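Biliverdin reductase (Synechocystis sp., PDB 5B3T) reduces the linear tetrapyrrole biliverdin, probably to bilirubin, with NAD(P)H as hydride donor, in a heme-degrading pathway. Local coordinates at residues Y105-T110 and A310-L315; P181-L186 and E316-C321; H129-E134 and L304-E309; I83-G88 and H175-F180; I90-L95 and G114-Q119. All blocks are in the same frame, centred on the assembly; numbering follows the deposited sequence.

Contact 1: residues Y105-T110 and A310-L315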
# COMPACT_ATOMS: atom_id res chain seq x y z
N TYR A 105 -1.63 1.61 -2.76
CA TYR A 105 -0.23 2.00 -2.77
C TYR A 105 0.64 0.79 -3.10
O TYR A 105 0.38 -0.30 -2.59
CB TYR A 105 0.16 2.61 -1.42
CG TYR A 105 1.51 3.29 -1.43
CD1 TYR A 105 1.63 4.61 -1.83
CD2 TYR A 105 2.66 2.61 -1.05
CE1 TYR A 105 2.86 5.24 -1.85
CE2 TYR A 105 3.89 3.23 -1.06
CZ TYR A 105 3.98 4.55 -1.46
OH TYR A 105 5.21 5.17 -1.47
N PRO A 106 1.68 0.95 -3.94
CA PRO A 106 2.38 2.15 -4.43
C PRO A 106 1.66 2.99 -5.48
O PRO A 106 0.82 2.50 -6.24
CB PRO A 106 3.65 1.57 -5.03
CG PRO A 106 3.21 0.26 -5.57
CD PRO A 106 2.20 -0.27 -4.58
N LEU A 107 2.03 4.27 -5.52
CA LEU A 107 1.54 5.18 -6.55
C LEU A 107 2.40 5.12 -7.80
O LEU A 107 1.87 5.11 -8.92
CB LEU A 107 1.50 6.61 -5.99
CG LEU A 107 1.42 7.80 -6.96
CD1 LEU A 107 0.13 7.75 -7.78
CD2 LEU A 107 1.51 9.11 -6.18
N ALA A 108 3.72 5.07 -7.65
CA ALA A 108 4.64 5.06 -8.78
C ALA A 108 6.02 4.62 -8.28
O ALA A 108 6.23 4.41 -7.08
CB ALA A 108 4.71 6.43 -9.45
N LEU A 109 6.96 4.51 -9.22
CA LEU A 109 8.31 4.07 -8.89
C LEU A 109 9.18 5.20 -8.36
O LEU A 109 10.12 4.95 -7.60
CB LEU A 109 8.97 3.43 -10.12
CG LEU A 109 8.39 2.10 -10.60
CD1 LEU A 109 8.90 1.77 -12.00
CD2 LEU A 109 8.76 0.99 -9.62
N THR A 110 8.90 6.44 -8.76
CA THR A 110 9.69 7.59 -8.34
C THR A 110 8.76 8.75 -8.00
O THR A 110 7.63 8.82 -8.49
CB THR A 110 10.69 8.05 -9.41
OG1 THR A 110 9.98 8.63 -10.51
CG2 THR A 110 11.53 6.89 -9.92
N ALA A 310 -0.14 12.42 1.17
CA ALA A 310 0.39 11.39 2.05
C ALA A 310 1.12 10.30 1.27
O ALA A 310 2.18 9.83 1.70
CB ALA A 310 -0.74 10.78 2.89
N SER A 311 0.57 9.90 0.13
CA SER A 311 1.24 8.90 -0.70
C SER A 311 2.45 9.48 -1.41
O SER A 311 3.42 8.76 -1.67
CB SER A 311 0.26 8.30 -1.71
OG SER A 311 -0.78 7.60 -1.05
N LEU A 312 2.41 10.78 -1.75
CA LEU A 312 3.57 11.42 -2.35
C LEU A 312 4.74 11.47 -1.38
O LEU A 312 5.89 11.28 -1.78
CB LEU A 312 3.22 12.82 -2.84
CG LEU A 312 2.48 12.94 -4.18
CD1 LEU A 312 2.10 14.38 -4.44
CD2 LEU A 312 3.34 12.39 -5.31
N TYR A 313 4.46 11.74 -0.10
CA TYR A 313 5.56 11.80 0.86
C TYR A 313 6.13 10.41 1.13
O TYR A 313 7.35 10.25 1.25
CB TYR A 313 5.11 12.44 2.17
CG TYR A 313 6.28 12.60 3.11
CD1 TYR A 313 7.38 13.36 2.74
CD2 TYR A 313 6.31 11.96 4.35
CE1 TYR A 313 8.46 13.51 3.58
CE2 TYR A 313 7.40 12.10 5.20
CZ TYR A 313 8.47 12.88 4.80
OH TYR A 313 9.56 13.03 5.62
N ALA A 314 5.26 9.40 1.24
CA ALA A 314 5.74 8.03 1.36
C ALA A 314 6.64 7.66 0.19
O ALA A 314 7.65 6.96 0.36
CB ALA A 314 4.56 7.06 1.46
N LEU A 315 6.30 8.14 -1.01
CA LEU A 315 7.14 7.93 -2.18
C LEU A 315 8.47 8.66 -2.03
O LEU A 315 9.52 8.13 -2.39
CB LEU A 315 6.39 8.39 -3.43
CG LEU A 315 6.96 8.20 -4.83
CD1 LEU A 315 7.61 6.84 -5.00
CD2 LEU A 315 5.83 8.40 -5.85
O HOH W 1 6.86 4.17 0.16
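The packing is densest where the hydroxyl end of Tyr105 meets helix 309-325. With CG anti to the backbone N (chi1 -168°), the ring reaches across to the helix, and its OH stands 3.2 Å from Leu315 N at an angle too poor for a hydrogen bond, since that N-H is already given to Ser311 O. Ser311 O lies at the ring edge, 3.6 Å from CE1, while Ala314 CB sits 3.5 Å from the phenol oxygen. Leu315, also anti to its backbone N, drives both methyls into the turn before helix 111-124: CD1 meets Ala108 O, and CD2 approaches Thr110 O at 3.2 Å. Looser contacts flank this centre. The side chains of Leu107 and Leu312 cross obliquely, CD2 to CD2 at 3.9 Å, and Leu109 turns outward at the exposed margin, where Thr110 spends its OG1 on Met113 N. A water joins Tyr105 OH (2.5 Å) to Ala314 O, to which it donates. Arg191 makes a cation-pi contact with the ring. No NADP(+) occupies this apo form; packing against the helix, with Arg191 on the ring, probably holds Tyr105, a cofactor-binding residue, while its hydroxyl bonds the helix backbone only through water.

Contact 2: residues P181-L186 and E316-C321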
# COMPACT_ATOMS: atom_id res chain seq x y z
N PRO A 181 12.49 -3.20 -1.87
CA PRO A 181 11.71 -4.00 -0.91
C PRO A 181 11.07 -3.21 0.21
O PRO A 181 10.08 -3.68 0.79
CB PRO A 181 12.76 -4.99 -0.35
CG PRO A 181 13.82 -5.05 -1.41
CD PRO A 181 13.88 -3.67 -1.99
N LEU A 182 11.58 -2.02 0.55
CA LEU A 182 11.07 -1.26 1.69
C LEU A 182 9.96 -0.29 1.32
O LEU A 182 9.55 0.51 2.17
CB LEU A 182 12.22 -0.51 2.36
CG LEU A 182 13.13 -1.33 3.27
CD1 LEU A 182 14.43 -0.59 3.54
CD2 LEU A 182 12.42 -1.67 4.57
N VAL A 183 9.45 -0.34 0.09
CA VAL A 183 8.46 0.64 -0.35
C VAL A 183 7.22 0.61 0.54
O VAL A 183 6.75 1.65 1.02
CB VAL A 183 8.10 0.42 -1.83
CG1 VAL A 183 6.81 1.14 -2.18
CG2 VAL A 183 9.24 0.88 -2.73
N ALA A 184 6.68 -0.59 0.77
CA ALA A 184 5.44 -0.69 1.54
C ALA A 184 5.67 -0.36 3.01
O ALA A 184 4.86 0.35 3.62
CB ALA A 184 4.84 -2.09 1.39
N ALA A 185 6.76 -0.85 3.59
CA ALA A 185 7.03 -0.59 5.00
C ALA A 185 7.27 0.89 5.25
O ALA A 185 6.79 1.44 6.25
CB ALA A 185 8.22 -1.42 5.47
N LEU A 186 8.00 1.55 4.36
CA LEU A 186 8.26 2.98 4.53
C LEU A 186 7.00 3.81 4.36
O LEU A 186 6.89 4.90 4.94
CB LEU A 186 9.33 3.44 3.54
CG LEU A 186 10.72 2.86 3.80
CD1 LEU A 186 11.64 3.22 2.65
CD2 LEU A 186 11.28 3.35 5.13
N GLU A 316 8.44 9.88 -1.49
CA GLU A 316 9.69 10.61 -1.24
C GLU A 316 10.58 9.86 -0.26
O GLU A 316 11.79 9.75 -0.47
CB GLU A 316 9.39 12.02 -0.72
CG GLU A 316 10.64 12.80 -0.31
CD GLU A 316 10.32 14.19 0.22
OE1 GLU A 316 9.28 14.76 -0.17
OE2 GLU A 316 11.12 14.71 1.03
N VAL A 317 9.99 9.33 0.81
CA VAL A 317 10.77 8.58 1.80
C VAL A 317 11.39 7.34 1.16
O VAL A 317 12.53 6.98 1.46
CB VAL A 317 9.90 8.23 3.01
CG1 VAL A 317 10.64 7.29 3.95
CG2 VAL A 317 9.47 9.49 3.74
N ALA A 318 10.65 6.68 0.27
CA ALA A 318 11.17 5.49 -0.39
C ALA A 318 12.33 5.84 -1.32
O ALA A 318 13.34 5.13 -1.36
CB ALA A 318 10.06 4.78 -1.17
N ASP A 319 12.20 6.94 -2.08
CA ASP A 319 13.32 7.40 -2.90
C ASP A 319 14.54 7.69 -2.05
O ASP A 319 15.67 7.33 -2.41
CB ASP A 319 12.92 8.66 -3.68
CG ASP A 319 11.90 8.37 -4.76
OD1 ASP A 319 11.71 7.19 -5.11
OD2 ASP A 319 11.30 9.34 -5.29
N LEU A 320 14.34 8.35 -0.91
CA LEU A 320 15.46 8.71 -0.04
C LEU A 320 16.16 7.46 0.50
O LEU A 320 17.40 7.41 0.54
CB LEU A 320 14.98 9.59 1.11
CG LEU A 320 14.57 11.00 0.69
CD1 LEU A 320 13.87 11.74 1.82
CD2 LEU A 320 15.80 11.77 0.23
N CYS A 321 15.39 6.45 0.91
CA CYS A 321 16.00 5.25 1.46
C CYS A 321 16.67 4.41 0.38
O CYS A 321 17.71 3.78 0.63
CB CYS A 321 14.95 4.43 2.21
SG CYS A 321 14.33 5.22 3.71
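Apolar side-chain packing accounts for most of this contact, and Leu186 carries the larger share. Its CG is anti to the carbonyl carbon (chi1 -68°), which extends the two methyls from helix 183-189 toward helix 309-325. CD1 makes the closest approach, 3.5 Å from Cys321 SG, and also touches Cys321 CB; CD2 reaches the same sulfur from its other branch at 3.8 Å. The thiol is thus met by both methyls of one leucine. Nearer the backbone, Leu186 CB meets Val317 CG1 at 4.1 Å, the two side chains crossing obliquely. Val183 CG2 faces Ala318 CB at 4.3 Å, a lighter touch, while its CG1 turns to the ring of Tyr105. An alanine in place of Leu186 would remove both methyls and would probably loosen the packing around Cys321 SG and Ala318.

A second kind of contact sets side chain against main chain. Leu186 CD1 lies 3.8 Å from Ala318 CA and 4.0 Å from Val317 O, so the methyl rests on the helix surface itself. The small side chain of Ala318 permits this approach, and also the 5.6 Å between Val183 CA and Ala318 CA.

Strands of the large mixed sheet line the surroundings: Val317 and Cys321 also rest on strand 199-210, and Leu182 on strands 217-228 and 233-241. Two helices packed together against one sheet are characteristic of the C-terminal alpha/beta domain of Gfo/Idh/MocA oxidoreductases.

Contact 3: residues H129-E134 and L304-E309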
# COMPACT_ATOMS: atom_id res chain seq x y z
N HIS A 129 -6.67 8.76 -6.79
CA HIS A 129 -6.84 8.50 -5.37
C HIS A 129 -6.02 7.27 -4.98
O HIS A 129 -6.11 6.23 -5.64
CB HIS A 129 -8.32 8.28 -5.04
CG HIS A 129 -8.58 7.91 -3.61
ND1 HIS A 129 -8.32 8.76 -2.56
CD2 HIS A 129 -9.11 6.79 -3.07
CE1 HIS A 129 -8.66 8.17 -1.43
NE2 HIS A 129 -9.14 6.97 -1.71
N VAL A 130 -5.22 7.41 -3.92
CA VAL A 130 -4.35 6.34 -3.46
C VAL A 130 -4.58 6.15 -1.96
O VAL A 130 -4.57 7.12 -1.20
CB VAL A 130 -2.87 6.63 -3.74
CG1 VAL A 130 -1.99 5.49 -3.24
CG2 VAL A 130 -2.64 6.89 -5.21
N GLU A 131 -4.77 4.90 -1.55
CA GLU A 131 -4.76 4.53 -0.14
C GLU A 131 -3.84 3.34 0.06
O GLU A 131 -3.41 2.68 -0.89
CB GLU A 131 -6.17 4.21 0.38
CG GLU A 131 -6.75 5.28 1.30
CD GLU A 131 -5.97 5.47 2.60
OE1 GLU A 131 -5.03 4.69 2.88
OE2 GLU A 131 -6.29 6.42 3.35
N HIS A 132 -3.53 3.08 1.33
CA HIS A 132 -2.64 1.98 1.72
C HIS A 132 -3.31 1.28 2.90
O HIS A 132 -3.03 1.59 4.06
CB HIS A 132 -1.25 2.49 2.07
CG HIS A 132 -0.20 1.43 2.11
ND1 HIS A 132 1.07 1.65 2.59
CD2 HIS A 132 -0.23 0.13 1.73
CE1 HIS A 132 1.78 0.54 2.51
NE2 HIS A 132 1.01 -0.40 1.99
N ILE A 133 -4.20 0.33 2.59
CA ILE A 133 -5.06 -0.30 3.58
C ILE A 133 -4.76 -1.78 3.73
O ILE A 133 -4.86 -2.33 4.83
CB ILE A 133 -6.55 -0.08 3.23
CG1 ILE A 133 -6.87 1.42 3.19
CG2 ILE A 133 -7.46 -0.78 4.23
CD1 ILE A 133 -8.24 1.74 2.63
N GLU A 134 -4.38 -2.45 2.64
CA GLU A 134 -4.19 -3.90 2.68
C GLU A 134 -3.12 -4.30 3.69
O GLU A 134 -3.28 -5.29 4.41
CB GLU A 134 -3.84 -4.42 1.28
CG GLU A 134 -3.82 -5.93 1.16
CD GLU A 134 -2.49 -6.54 1.57
OE1 GLU A 134 -1.46 -5.84 1.45
OE2 GLU A 134 -2.47 -7.70 2.02
N LEU A 304 -12.91 14.20 -1.13
CA LEU A 304 -12.36 13.15 -0.29
C LEU A 304 -11.53 13.75 0.84
O LEU A 304 -10.88 14.79 0.69
CB LEU A 304 -11.49 12.22 -1.13
CG LEU A 304 -12.19 11.45 -2.25
CD1 LEU A 304 -11.17 10.95 -3.26
CD2 LEU A 304 -12.98 10.28 -1.69
N TYR A 305 -11.56 13.08 2.00
CA TYR A 305 -10.73 13.51 3.12
C TYR A 305 -9.26 13.20 2.85
O TYR A 305 -8.38 14.00 3.20
CB TYR A 305 -11.19 12.83 4.41
CG TYR A 305 -10.30 13.09 5.60
CD1 TYR A 305 -10.38 14.29 6.31
CD2 TYR A 305 -9.38 12.14 6.03
CE1 TYR A 305 -9.57 14.52 7.40
CE2 TYR A 305 -8.57 12.36 7.12
CZ TYR A 305 -8.66 13.56 7.80
OH TYR A 305 -7.85 13.79 8.88
N VAL A 306 -8.97 12.06 2.23
CA VAL A 306 -7.61 11.73 1.84
C VAL A 306 -7.20 12.58 0.64
O VAL A 306 -7.97 12.75 -0.32
CB VAL A 306 -7.50 10.23 1.51
CG1 VAL A 306 -6.11 9.90 0.97
CG2 VAL A 306 -7.81 9.39 2.74
N ASP A 307 -5.99 13.13 0.69
CA ASP A 307 -5.40 13.76 -0.47
C ASP A 307 -4.12 13.02 -0.84
O ASP A 307 -3.57 12.24 -0.05
CB ASP A 307 -5.12 15.26 -0.22
CG ASP A 307 -3.81 15.51 0.50
OD1 ASP A 307 -3.49 14.79 1.47
OD2 ASP A 307 -3.10 16.45 0.09
N LEU A 308 -3.64 13.28 -2.06
CA LEU A 308 -2.50 12.54 -2.60
C LEU A 308 -1.21 12.81 -1.85
O LEU A 308 -0.24 12.05 -2.01
CB LEU A 308 -2.32 12.89 -4.08
CG LEU A 308 -1.57 11.88 -4.95
CD1 LEU A 308 -2.32 10.56 -5.00
CD2 LEU A 308 -1.35 12.44 -6.34
N GLU A 309 -1.16 13.85 -1.02
CA GLU A 309 0.10 14.28 -0.42
C GLU A 309 0.70 13.20 0.48
O GLU A 309 1.93 13.08 0.56
CB GLU A 309 -0.11 15.57 0.37
CG GLU A 309 1.18 16.15 0.93
CD GLU A 309 2.29 16.18 -0.10
OE1 GLU A 309 2.06 16.68 -1.22
OE2 GLU A 309 3.39 15.68 0.21
O HOH W 2 -2.55 9.71 -0.27
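This is a partly buried, mainly apolar contact between the last strand of the Rossmann sheet, 128-131, and the loop that leads from helix 283-300 into helix 309-325, so it joins the nucleotide-binding domain to the C-terminal part of the chain. Val306 stands at its middle. Its CB lies in the plane of the His129 imidazole, at the ring edge, 3.8 Å from CE1, and the two side chains cross at about a right angle. Its two methyls then divide: CG1 lies 3.8 Å from Val130 O, and CG2 reaches 3.4 Å from Glu131 OE2.

On one flank Leu304 CD1 comes to 3.7 Å from His129 ND1, its side chain crossing the imidazole obliquely. On the other, Leu308, with CG anti to the backbone N (chi1 -158°), brings CD1 to 3.7 Å from Val130 CG2.

His129 NE2 is hydrogen-bonded to Asp290 OD1 on helix 283-300, which fixes the rotation of the ring. Glu131 bends at chi2 so that OE1 accepts from His132 N at 2.7 Å, through its anti lone pair and at an N-H...O angle of 160°. A water donates to Asp307 O at 2.7 Å and weakly to Val130 O, spanning the two backbones. The carboxylate of Asp290 would tend to favour a protonated His129, although the surrounding leucine and valine methyls would oppose a buried charge; what joins strand and loop directly is van der Waals contact of Leu304, Val306 and Leu308 with an imidazole, a carboxylate, a carbonyl and a valine, with water completing the polar link.

Contact 4: residues I83-G88 and H175-F180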
# COMPACT_ATOMS: atom_id res chain seq x y z
N ILE A 83 0.77 -6.04 -9.64
CA ILE A 83 2.23 -6.12 -9.53
C ILE A 83 2.81 -4.73 -9.27
O ILE A 83 2.46 -3.77 -9.96
CB ILE A 83 2.80 -6.74 -10.81
CG1 ILE A 83 2.35 -8.20 -10.95
CG2 ILE A 83 4.30 -6.61 -10.84
CD1 ILE A 83 2.63 -8.82 -12.33
N ASN A 84 3.73 -4.64 -8.32
CA ASN A 84 4.26 -3.36 -7.85
C ASN A 84 4.75 -2.49 -9.00
O ASN A 84 4.40 -1.31 -9.10
CB ASN A 84 5.40 -3.60 -6.86
CG ASN A 84 4.90 -4.04 -5.49
OD1 ASN A 84 3.71 -3.95 -5.19
ND2 ASN A 84 5.82 -4.51 -4.66
N GLN A 85 5.56 -3.06 -9.89
CA GLN A 85 6.21 -2.27 -10.93
C GLN A 85 5.21 -1.62 -11.88
O GLN A 85 5.49 -0.57 -12.45
CB GLN A 85 7.19 -3.15 -11.71
CG GLN A 85 8.04 -2.40 -12.73
CD GLN A 85 8.99 -3.31 -13.49
OE1 GLN A 85 8.68 -4.47 -13.76
NE2 GLN A 85 10.17 -2.79 -13.83
N LEU A 86 4.03 -2.23 -12.03
CA LEU A 86 3.08 -1.80 -13.06
C LEU A 86 2.25 -0.58 -12.67
O LEU A 86 1.64 0.03 -13.55
CB LEU A 86 2.13 -2.95 -13.39
CG LEU A 86 2.72 -4.18 -14.07
CD1 LEU A 86 1.64 -5.23 -14.31
CD2 LEU A 86 3.37 -3.79 -15.39
N HIS A 87 2.22 -0.20 -11.39
CA HIS A 87 1.19 0.72 -10.91
C HIS A 87 1.30 2.09 -11.59
O HIS A 87 0.29 2.65 -12.03
CB HIS A 87 1.27 0.86 -9.39
CG HIS A 87 0.52 -0.20 -8.66
ND1 HIS A 87 -0.01 -0.01 -7.40
CD2 HIS A 87 0.20 -1.47 -9.02
CE1 HIS A 87 -0.62 -1.12 -7.01
NE2 HIS A 87 -0.51 -2.02 -7.97
N GLY A 88 2.51 2.63 -11.69
CA GLY A 88 2.68 3.93 -12.31
C GLY A 88 2.32 3.94 -13.78
O GLY A 88 1.65 4.86 -14.26
N HIS A 175 13.31 -9.17 -8.88
CA HIS A 175 13.95 -7.89 -8.57
C HIS A 175 13.20 -6.70 -9.16
O HIS A 175 12.86 -5.75 -8.45
CB HIS A 175 15.40 -7.88 -9.07
CG HIS A 175 16.37 -8.57 -8.15
ND1 HIS A 175 16.79 -8.02 -6.96
CD2 HIS A 175 17.01 -9.76 -8.27
CE1 HIS A 175 17.65 -8.84 -6.38
NE2 HIS A 175 17.80 -9.90 -7.15
N GLN A 176 12.92 -6.75 -10.46
CA GLN A 176 12.33 -5.60 -11.14
C GLN A 176 10.84 -5.45 -10.85
O GLN A 176 10.35 -4.34 -10.62
CB GLN A 176 12.58 -5.69 -12.64
CG GLN A 176 14.04 -5.47 -13.03
CD GLN A 176 14.27 -5.58 -14.52
OE1 GLN A 176 13.31 -5.59 -15.30
NE2 GLN A 176 15.53 -5.67 -14.93
N GLN A 177 10.09 -6.56 -10.85
CA GLN A 177 8.65 -6.48 -10.64
C GLN A 177 8.31 -6.10 -9.21
O GLN A 177 7.39 -5.31 -8.97
CB GLN A 177 7.99 -7.80 -11.02
CG GLN A 177 7.94 -8.08 -12.51
CD GLN A 177 7.30 -9.42 -12.84
OE1 GLN A 177 7.88 -10.47 -12.59
NE2 GLN A 177 6.09 -9.37 -13.39
N PHE A 178 9.04 -6.65 -8.24
CA PHE A 178 8.76 -6.33 -6.84
C PHE A 178 9.30 -4.96 -6.47
O PHE A 178 8.68 -4.23 -5.68
CB PHE A 178 9.33 -7.41 -5.93
CG PHE A 178 9.08 -7.17 -4.47
CD1 PHE A 178 7.78 -7.13 -3.97
CD2 PHE A 178 10.13 -6.98 -3.59
CE1 PHE A 178 7.54 -6.91 -2.63
CE2 PHE A 178 9.89 -6.76 -2.25
CZ PHE A 178 8.60 -6.72 -1.77
N GLY A 179 10.45 -4.58 -7.03
CA GLY A 179 11.01 -3.27 -6.78
C GLY A 179 11.69 -3.17 -5.43
O GLY A 179 11.97 -4.17 -4.75
N PHE A 180 11.96 -1.93 -5.03
CA PHE A 180 12.64 -1.65 -3.78
C PHE A 180 11.88 -2.27 -2.61
O PHE A 180 10.72 -1.91 -2.37
CB PHE A 180 12.79 -0.14 -3.58
CG PHE A 180 13.63 0.23 -2.39
CD1 PHE A 180 14.87 -0.35 -2.19
CD2 PHE A 180 13.18 1.17 -1.47
CE1 PHE A 180 15.65 -0.01 -1.10
CE2 PHE A 180 13.95 1.52 -0.38
CZ PHE A 180 15.19 0.93 -0.19
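Asn84 has CG anti to its carbonyl carbon (chi1 -75°), whereas Phe178 has CG anti to its backbone N (chi1 -179°), and these torsions lay the two side chains side by side, pointing the same way. Asn84 ND2 donates to Phe178 O at 3.0 Å in a nearly straight bond of 166°. It meets a lone pair in the carbonyl plane, and the oxygen lies almost within the amide plane. The same nitrogen is 3.3 Å from Phe178 CD1.

One residue further on, Gln85 N makes a weak hydrogen bond of 3.0 Å to Gln177 O, so successive carbonyls at the end of helix 175-178 are both taken up. Gln85 runs extended beside Gln176, with CD 3.3 Å from Gln176 O and the two amide planes steeply inclined. An alanine instead of Gln85 would strip away this overlay and would probably leave the carbonyl of Gln176 more open to solvent. Ile83 packs on Gln177: CG2 touches CB at 3.9 Å and CD1 lies 3.7 Å from the amide NE2, while Trp171 adjoins both side chains.

Asn84, His87 and Trp171 all bind NADP(+) in this protein, and the cofactor is absent here. The arrangement is that of a cofactor cleft between a Rossmann domain and a C-terminal domain, with Asn84 lying at the seam.

Contact 5: residues I90-L95 and G114-Q119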
# COMPACT_ATOMS: atom_id res chain seq x y z
N ILE A 90 0.32 1.83 -15.43
CA ILE A 90 -1.11 1.61 -15.62
C ILE A 90 -1.89 2.87 -15.27
O ILE A 90 -2.85 3.23 -15.95
CB ILE A 90 -1.58 0.40 -14.80
CG1 ILE A 90 -0.86 -0.87 -15.26
CG2 ILE A 90 -3.08 0.21 -14.95
CD1 ILE A 90 -1.28 -2.11 -14.49
N ALA A 91 -1.48 3.57 -14.21
CA ALA A 91 -2.17 4.80 -13.82
C ALA A 91 -2.05 5.87 -14.90
O ALA A 91 -3.04 6.55 -15.22
CB ALA A 91 -1.61 5.32 -12.50
N GLU A 92 -0.86 6.03 -15.48
CA GLU A 92 -0.70 7.02 -16.54
C GLU A 92 -1.53 6.66 -17.76
O GLU A 92 -2.17 7.53 -18.36
CB GLU A 92 0.78 7.15 -16.93
CG GLU A 92 1.00 8.09 -18.11
CD GLU A 92 2.46 8.38 -18.38
OE1 GLU A 92 3.30 7.49 -18.15
OE2 GLU A 92 2.77 9.51 -18.83
N ALA A 93 -1.54 5.38 -18.15
CA ALA A 93 -2.32 4.97 -19.30
C ALA A 93 -3.81 5.16 -19.06
O ALA A 93 -4.54 5.62 -19.95
CB ALA A 93 -2.02 3.51 -19.64
N ALA A 94 -4.28 4.83 -17.85
CA ALA A 94 -5.70 4.99 -17.54
C ALA A 94 -6.11 6.46 -17.54
O ALA A 94 -7.19 6.80 -18.03
CB ALA A 94 -6.01 4.35 -16.19
N LEU A 95 -5.26 7.33 -16.99
CA LEU A 95 -5.57 8.76 -17.00
C LEU A 95 -5.58 9.30 -18.43
O LEU A 95 -6.45 10.12 -18.78
CB LEU A 95 -4.57 9.53 -16.15
CG LEU A 95 -4.67 9.34 -14.63
CD1 LEU A 95 -3.48 9.99 -13.93
CD2 LEU A 95 -5.98 9.91 -14.12
N GLY A 114 5.18 10.09 -9.68
CA GLY A 114 4.01 10.38 -8.88
C GLY A 114 3.51 11.80 -9.08
O GLY A 114 2.30 12.04 -9.12
N LYS A 115 4.43 12.75 -9.21
CA LYS A 115 4.04 14.13 -9.48
C LYS A 115 3.51 14.28 -10.91
O LYS A 115 2.56 15.03 -11.15
CB LYS A 115 5.22 15.07 -9.24
CG LYS A 115 5.71 15.07 -7.81
CD LYS A 115 4.70 15.71 -6.87
CE LYS A 115 4.67 17.22 -7.07
NZ LYS A 115 3.60 17.86 -6.26
N LYS A 116 4.13 13.58 -11.86
CA LYS A 116 3.64 13.61 -13.24
C LYS A 116 2.23 13.04 -13.33
O LYS A 116 1.40 13.54 -14.10
CB LYS A 116 4.59 12.83 -14.15
CG LYS A 116 4.21 12.85 -15.62
CD LYS A 116 5.22 12.06 -16.45
CE LYS A 116 4.86 12.08 -17.93
NZ LYS A 116 5.85 11.34 -18.75
N LEU A 117 1.93 12.01 -12.53
CA LEU A 117 0.57 11.47 -12.48
C LEU A 117 -0.40 12.46 -11.86
O LEU A 117 -1.54 12.60 -12.32
CB LEU A 117 0.55 10.16 -11.70
CG LEU A 117 1.27 8.95 -12.31
CD1 LEU A 117 1.27 7.79 -11.33
CD2 LEU A 117 0.60 8.57 -13.60
N GLN A 118 0.03 13.14 -10.79
CA GLN A 118 -0.82 14.13 -10.13
C GLN A 118 -1.19 15.26 -11.08
O GLN A 118 -2.35 15.66 -11.17
CB GLN A 118 -0.11 14.66 -8.89
CG GLN A 118 -0.84 15.77 -8.16
CD GLN A 118 0.03 16.42 -7.10
OE1 GLN A 118 1.21 16.69 -7.33
NE2 GLN A 118 -0.55 16.67 -5.93
N GLN A 119 -0.19 15.78 -11.81
CA GLN A 119 -0.45 16.85 -12.77
C GLN A 119 -1.35 16.36 -13.90
O GLN A 119 -2.26 17.08 -14.33
CB GLN A 119 0.87 17.37 -13.33
CG GLN A 119 0.73 18.49 -14.35
CD GLN A 119 -0.05 19.68 -13.83
OE1 GLN A 119 -1.00 20.14 -14.47
NE2 GLN A 119 0.34 20.18 -12.66
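Helices 90-95 and 114-119 run nearly parallel, their segment axes 16° apart and 10.1 Å from each other at closest, with Glu92 and Leu117 opposite one another. Leu117 carries most of the packing between them. Its CG is anti to the carbonyl carbon (chi1 -67°), and the end of the side chain reaches the other helix with both methyls. CD2 comes closest, 3.5 Å from Glu92 N and 3.6 Å from Glu92 CB, so it lies against the backbone itself; CD1 meets the single methyl of Ala91, CB, at 4.0 Å. A turn further along, Leu95 CD1 rests 3.6 Å from Leu117 O and touches Leu117 CD2 more loosely at 4.3 Å.

At the outer margin the chemistry changes. Glu92 and Lys116 both have CG anti to the backbone N and extend beyond it, crossing obliquely at their ends. Glu92 OE2 forms a salt bridge with Lys116 NZ at 3.6 Å, a rather long one, and lies 3.4 Å from Lys116 CE. Lys116 is exposed, so this pairing probably contributes less than the buried leucine.

Leu117 also touches Leu107, and Ala91 reaches Ile80 of the parallel sheet. Helix 87-96 leads into strand 100-104, which in turn leads into helix 111-124: neighbouring, nearly parallel helices connected through a strand are characteristic of the repeated beta-alpha-beta crossovers of a Rossmann fold.

Contacts 1, 2 and 5 are buried, contact 3 is partly so, and contact 4 lies at the surface. Helix 309-325 serves contacts 1 and 2, which touch where Tyr105 meets Val183; helix 87-96 is shared by contacts 4 and 5. Contacts 1, 3 and 4 bridge the Rossmann and C-terminal domains, whereas contact 2 lies within the latter and contact 5 within the former. Chemistry follows place: direct hydrogen bonds link the segments of contact 4, water does so in contacts 1 and 3, contact 5 adds a peripheral salt bridge, and contact 2 is aliphatic and sulfur packing. His87 ND1 probably bonds Pro106 O, coupling contact 4 to contact 1.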